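PDB 4WED: ABC transporter, periplasmic solute-binding protein from Rhizobium meliloti, which probably binds a peptide, nickel or related solute in the periplasm and delivers it to an ABC importer. Local coordinates for residues Thr365-Val370 / Asp395-Ser400; Ile298-Ala303 / Gln386-Glu391. One frame throughout, in Å; residues are numbered along the deposited sequence.

Interaction 1 (Thr365-Val370 / Asp395-Ser400); sequences TLELVV and DLVIRS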
loop_
_atom_site.group_PDB
_atom_site.type_symbol
_atom_site.label_atom_id
_atom_site.label_comp_id
_atom_site.label_asym_id
_atom_site.label_seq_id
_atom_site.Cartn_x
_atom_site.Cartn_y
_atom_site.Cartn_z
ATOM N N THR A 365 15.870 -26.798 -15.056
ATOM C CA THR A 365 16.650 -26.000 -14.121
ATOM C C THR A 365 16.186 -24.570 -14.245
ATOM O O THR A 365 16.140 -24.044 -15.350
ATOM C CB THR A 365 18.129 -26.079 -14.469
ATOM O OG1 THR A 365 18.548 -27.431 -14.299
ATOM C CG2 THR A 365 18.934 -25.242 -13.536
ATOM N N LEU A 366 15.807 -23.965 -13.121
ATOM C CA LEU A 366 15.414 -22.553 -13.079
ATOM C C LEU A 366 16.196 -21.815 -12.018
ATOM O O LEU A 366 16.483 -22.365 -10.957
ATOM C CB LEU A 366 13.938 -22.433 -12.795
ATOM C CG LEU A 366 13.085 -22.959 -13.950
ATOM C CD1 LEU A 366 11.671 -23.219 -13.469
ATOM C CD2 LEU A 366 13.114 -22.004 -15.147
ATOM N N GLU A 367 16.566 -20.574 -12.327
ATOM C CA GLU A 367 17.352 -19.752 -11.433
ATOM C C GLU A 367 16.480 -18.718 -10.747
ATOM O O GLU A 367 15.964 -17.820 -11.364
ATOM C CB GLU A 367 18.502 -19.087 -12.174
ATOM C CG GLU A 367 19.420 -18.317 -11.227
ATOM C CD GLU A 367 20.423 -17.409 -11.923
ATOM O OE1 GLU A 367 20.032 -16.300 -12.351
ATOM O OE2 GLU A 367 21.616 -17.788 -12.005
ATOM N N LEU A 368 16.343 -18.856 -9.443
ATOM C CA LEU A 368 15.665 -17.883 -8.629
ATOM C C LEU A 368 16.682 -16.870 -8.078
ATOM O O LEU A 368 17.575 -17.214 -7.278
ATOM C CB LEU A 368 14.947 -18.597 -7.491
ATOM C CG LEU A 368 14.233 -17.697 -6.480
ATOM C CD1 LEU A 368 13.461 -16.551 -7.131
ATOM C CD2 LEU A 368 13.319 -18.565 -5.633
ATOM N N VAL A 369 16.540 -15.623 -8.527
ATOM C CA VAL A 369 17.412 -14.563 -8.098
ATOM C C VAL A 369 16.764 -13.856 -6.922
ATOM O O VAL A 369 15.580 -13.537 -6.966
ATOM C CB VAL A 369 17.760 -13.582 -9.239
ATOM C CG1 VAL A 369 18.753 -12.512 -8.759
ATOM C CG2 VAL A 369 18.372 -14.336 -10.413
ATOM N N VAL A 370 17.543 -13.648 -5.855
ATOM C CA VAL A 370 17.034 -12.996 -4.652
ATOM C C VAL A 370 18.059 -12.022 -4.067
ATOM O O VAL A 370 19.267 -12.195 -4.248
ATOM C CB VAL A 370 16.667 -14.019 -3.566
ATOM C CG1 VAL A 370 15.512 -14.902 -4.015
ATOM C CG2 VAL A 370 17.883 -14.852 -3.173
ATOM N N ASP A 395 14.639 -28.365 -10.639
ATOM C CA ASP A 395 15.938 -28.083 -9.996
ATOM C C ASP A 395 16.110 -26.562 -9.846
ATOM O O ASP A 395 16.488 -25.855 -10.786
ATOM C CB ASP A 395 17.094 -28.699 -10.819
ATOM C CG ASP A 395 18.502 -28.348 -10.261
ATOM O OD1 ASP A 395 18.701 -28.322 -9.031
ATOM O OD2 ASP A 395 19.414 -28.098 -11.077
ATOM N N LEU A 396 15.800 -26.061 -8.664
ATOM C CA LEU A 396 15.845 -24.629 -8.435
ATOM C C LEU A 396 17.244 -24.203 -7.941
ATOM O O LEU A 396 17.707 -24.585 -6.851
ATOM C CB LEU A 396 14.749 -24.212 -7.449
ATOM C CG LEU A 396 14.458 -22.698 -7.381
ATOM C CD1 LEU A 396 13.339 -22.258 -8.317
ATOM C CD2 LEU A 396 14.087 -22.258 -5.993
ATOM N N VAL A 397 17.947 -23.450 -8.764
ATOM C CA VAL A 397 19.189 -22.850 -8.303
ATOM C C VAL A 397 18.926 -21.414 -7.774
ATOM O O VAL A 397 18.236 -20.594 -8.422
ATOM C CB VAL A 397 20.328 -22.897 -9.381
ATOM C CG1 VAL A 397 20.429 -24.284 -10.029
ATOM C CG2 VAL A 397 20.147 -21.847 -10.457
ATOM N N ILE A 398 19.497 -21.116 -6.601
ATOM C CA ILE A 398 19.363 -19.801 -5.991
ATOM C C ILE A 398 20.633 -18.976 -6.168
ATOM O O ILE A 398 21.728 -19.424 -5.857
ATOM C CB ILE A 398 19.049 -19.923 -4.494
ATOM C CG1 ILE A 398 17.834 -20.840 -4.311
ATOM C CG2 ILE A 398 18.818 -18.544 -3.876
ATOM C CD1 ILE A 398 17.601 -21.295 -2.887
ATOM N N ARG A 399 20.464 -17.770 -6.681
ATOM C CA ARG A 399 21.518 -16.774 -6.729
ATOM C C ARG A 399 21.092 -15.605 -5.796
ATOM O O ARG A 399 20.177 -14.816 -6.113
ATOM C CB ARG A 399 21.761 -16.345 -8.183
ATOM C CG ARG A 399 22.987 -15.465 -8.400
ATOM C CD ARG A 399 23.320 -15.337 -9.880
ATOM N NE ARG A 399 22.353 -14.503 -10.601
ATOM C CZ ARG A 399 22.340 -14.328 -11.923
ATOM N NH1 ARG A 399 23.242 -14.936 -12.692
ATOM N NH2 ARG A 399 21.422 -13.553 -12.485
ATOM N N SER A 400 21.736 -15.565 -4.623
ATOM C CA SER A 400 21.472 -14.599 -3.538
ATOM C C SER A 400 22.394 -13.409 -3.757
ATOM O O SER A 400 23.595 -13.589 -3.876
ATOM C CB SER A 400 21.755 -15.260 -2.163
ATOM O OG SER A 400 21.137 -14.584 -1.066
#

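Interaction 2 (Ile298-Ala303 / Gln386-Glu391); sequences IGIDRA and QSEMKE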
loop_
_atom_site.group_PDB
_atom_site.type_symbol
_atom_site.label_atom_id
_atom_site.label_comp_id
_atom_site.label_asym_id
_atom_site.label_seq_id
_atom_site.Cartn_x
_atom_site.Cartn_y
_atom_site.Cartn_z
ATOM N N ILE A 298 1.487 -24.087 -8.595
ATOM C CA ILE A 298 0.773 -24.973 -7.657
ATOM C C ILE A 298 1.680 -25.960 -6.961
ATOM O O ILE A 298 1.263 -26.614 -6.012
ATOM C CB ILE A 298 -0.375 -25.770 -8.291
ATOM C CG1 ILE A 298 0.160 -26.792 -9.280
ATOM C CG2 ILE A 298 -1.418 -24.840 -8.894
ATOM C CD1 ILE A 298 -0.936 -27.714 -9.727
ATOM N N GLY A 299 2.909 -26.074 -7.447
ATOM C CA GLY A 299 3.957 -26.867 -6.786
ATOM C C GLY A 299 4.505 -26.213 -5.529
ATOM O O GLY A 299 5.214 -26.837 -4.746
ATOM N N ILE A 300 4.155 -24.954 -5.329
ATOM C CA ILE A 300 4.637 -24.167 -4.207
ATOM C C ILE A 300 3.602 -24.199 -3.098
ATOM O O ILE A 300 2.379 -24.270 -3.386
ATOM C CB ILE A 300 4.862 -22.729 -4.681
ATOM C CG1 ILE A 300 6.167 -22.676 -5.473
ATOM C CG2 ILE A 300 4.896 -21.754 -3.516
ATOM C CD1 ILE A 300 6.375 -21.376 -6.255
ATOM N N ASP A 301 4.080 -24.151 -1.844
ATOM C CA ASP A 301 3.214 -24.018 -0.671
ATOM C C ASP A 301 3.279 -22.615 -0.037
ATOM O O ASP A 301 4.195 -22.285 0.701
ATOM C CB ASP A 301 3.529 -25.065 0.374
ATOM C CG ASP A 301 2.467 -25.146 1.441
ATOM O OD1 ASP A 301 2.135 -24.130 2.066
ATOM O OD2 ASP A 301 1.946 -26.235 1.669
ATOM N N ARG A 302 2.277 -21.807 -0.323
ATOM C CA ARG A 302 2.219 -20.451 0.176
ATOM C C ARG A 302 2.150 -20.454 1.683
ATOM O O ARG A 302 2.736 -19.616 2.335
ATOM C CB ARG A 302 1.025 -19.725 -0.428
ATOM C CG ARG A 302 1.266 -19.275 -1.851
ATOM C CD ARG A 302 0.094 -19.569 -2.754
ATOM N NE ARG A 302 0.323 -19.047 -4.085
ATOM C CZ ARG A 302 0.695 -19.775 -5.124
ATOM N NH1 ARG A 302 0.876 -21.069 -5.000
ATOM N NH2 ARG A 302 0.884 -19.206 -6.293
ATOM N N ALA A 303 1.412 -21.407 2.225
ATOM C CA ALA A 303 1.259 -21.554 3.671
ATOM C C ALA A 303 2.585 -21.775 4.391
ATOM O O ALA A 303 2.771 -21.282 5.490
ATOM C CB ALA A 303 0.297 -22.691 3.977
ATOM N N GLN A 386 12.784 -24.073 -3.413
ATOM C CA GLN A 386 13.707 -24.967 -4.066
ATOM C C GLN A 386 13.460 -26.427 -3.666
ATOM O O GLN A 386 13.607 -27.383 -4.478
ATOM C CB GLN A 386 15.119 -24.576 -3.633
ATOM C CG GLN A 386 16.216 -25.561 -3.985
ATOM C CD GLN A 386 17.539 -25.156 -3.365
ATOM O OE1 GLN A 386 17.766 -25.362 -2.164
ATOM N NE2 GLN A 386 18.426 -24.586 -4.176
ATOM N N SER A 387 13.145 -26.564 -2.383
ATOM C CA SER A 387 12.858 -27.845 -1.762
ATOM C C SER A 387 11.499 -28.409 -2.253
ATOM O O SER A 387 11.349 -29.618 -2.447
ATOM C CB SER A 387 12.881 -27.658 -0.242
ATOM O OG SER A 387 12.266 -28.744 0.399
ATOM N N GLU A 388 10.522 -27.526 -2.446
ATOM C CA GLU A 388 9.227 -27.905 -2.952
ATOM C C GLU A 388 9.237 -28.225 -4.443
ATOM O O GLU A 388 8.529 -29.122 -4.873
ATOM C CB GLU A 388 8.237 -26.789 -2.676
ATOM C CG GLU A 388 7.867 -26.730 -1.212
ATOM C CD GLU A 388 7.098 -25.484 -0.859
ATOM O OE1 GLU A 388 6.941 -24.623 -1.759
ATOM O OE2 GLU A 388 6.644 -25.364 0.304
HETATM N N MSE A 389 10.020 -27.469 -5.212
HETATM C CA MSE A 389 10.286 -27.740 -6.632
HETATM C C MSE A 389 11.002 -29.048 -6.853
HETATM O O MSE A 389 10.743 -29.806 -7.797
HETATM C CB MSE A 389 11.192 -26.610 -7.091
HETATM C CG MSE A 389 10.498 -25.250 -7.092
HETATM SE SE MSE A 389 8.872 -25.365 -8.195
HETATM C CE MSE A 389 7.457 -25.886 -6.901
ATOM N N LYS A 390 11.909 -29.346 -5.952
ATOM C CA LYS A 390 12.603 -30.579 -6.030
ATOM C C LYS A 390 11.566 -31.693 -6.022
ATOM O O LYS A 390 11.645 -32.590 -6.848
ATOM C CB LYS A 390 13.605 -30.684 -4.880
ATOM C CG LYS A 390 14.157 -32.083 -4.625
ATOM C CD LYS A 390 15.421 -32.362 -5.411
ATOM C CE LYS A 390 15.917 -33.753 -5.078
ATOM N NZ LYS A 390 17.386 -33.791 -4.928
ATOM N N GLU A 391 10.574 -31.614 -5.132
ATOM C CA GLU A 391 9.567 -32.683 -4.992
ATOM C C GLU A 391 8.758 -32.912 -6.267
ATOM O O GLU A 391 8.330 -34.020 -6.499
ATOM C CB GLU A 391 8.620 -32.409 -3.815
ATOM C CG GLU A 391 9.205 -32.781 -2.446
ATOM C CD GLU A 391 8.472 -32.140 -1.260
ATOM O OE1 GLU A 391 8.255 -30.904 -1.280
ATOM O OE2 GLU A 391 8.122 -32.855 -0.295
HETATM O O HOH W 1 5.805 -29.508 -3.835
#

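Interaction 1 (Thr365-Val370 / Asp395-Ser400)
E367 sets OE1 over one face of the R399 guanidinium, 3.0 Å above the plane and over its centre. The two flat groups are tilted 57° apart. Because OE1 sits well out of the plane, no N-H points at it, and the salt bridge, E367 OE1 to R399 NH2 at 3.1 Å, rests on charge alone; V369 CG2 meets the same guanidinium obliquely. R399 reaches this place because its chain bends at chi3 (72°), which turns NE back toward E367. V397 CG2 packs against E367 CB at 3.6 Å, and at the start of the strands T365 OG1 makes a weak bond to D395 OD2. The opposite face of the sheet is mostly apolar: L368 CD2 touches L396 CD2 at 3.8 Å, and V370 CG2 meets I398 CG2. Between the strands runs a parallel ladder in which donors come alternately from each strand, among its bonds L368 N to V397 O at 2.8 Å and R399 N to L368 O at 3.0 Å. Helix 378-392 packs on that mostly apolar face, where A382 touches both L368 and I398. Two parallel neighbouring strands joined through a helix that covers one face of their sheet form a classic beta-alpha-beta crossover.

Interaction 2 (Ile298-Ala303 / Gln386-Glu391)
E388 reaches from helix 378-392 to the backbone of D301, in the short link between helix 290-299 and helix 302-310: a helix packed against the short, N-capped turn between two consecutive helices. The bond from D301 N to E388 OE1 is 2.9 Å long and nearly straight, 167° at the hydrogen, yet the donor stands above the carboxylate plane, 50° out of it. The other oxygen, OE2, lies 3.1 Å from D301 CB, so both oxygens sit against D301, the residue right before the second helix. The E388 chain runs extended beyond CG (chi2 169°), which carries CD away from its own helix. Beside it M389, present as selenomethionine, is bent at chi2 and chi3, and its CE touches I300 CG1, at 3.7 Å. The same methyl lies close against the G299 backbone, M389 CE to G299 O 3.3 Å.

Further out, D301 is the N-cap of helix 302-310: its OD1 accepts from the backbone N of A304, which holds the carboxylate at the helix start. D301 OD2 and E388 OE2 remain 5.0 Å apart, and R337, in a weak long ion pair with D301 and touching E388, may temper the repulsion of these like charges. The two backbones are also joined by one water, which donates to G299 O and to E388 O, each at 2.9 Å.

Helix 378-392 is the common element: in interaction 1 it is the crossover between the two parallel strands, and in interaction 2 it meets the junction of helices 290-299 and 302-310. The contact centres are 13 Å apart. Q386 couples them directly, its NE2 lying 2.8 Å from L396 O in a probable hydrogen bond and 3.6 Å from I398 CD1 in packing. The helix thus turns some side chains to the sheet and others to the helical junction, a layered example of how one crossover helix can tie a small sheet to more distant parts of the chain. The sodium ion is bound by other residues, D62 and D515.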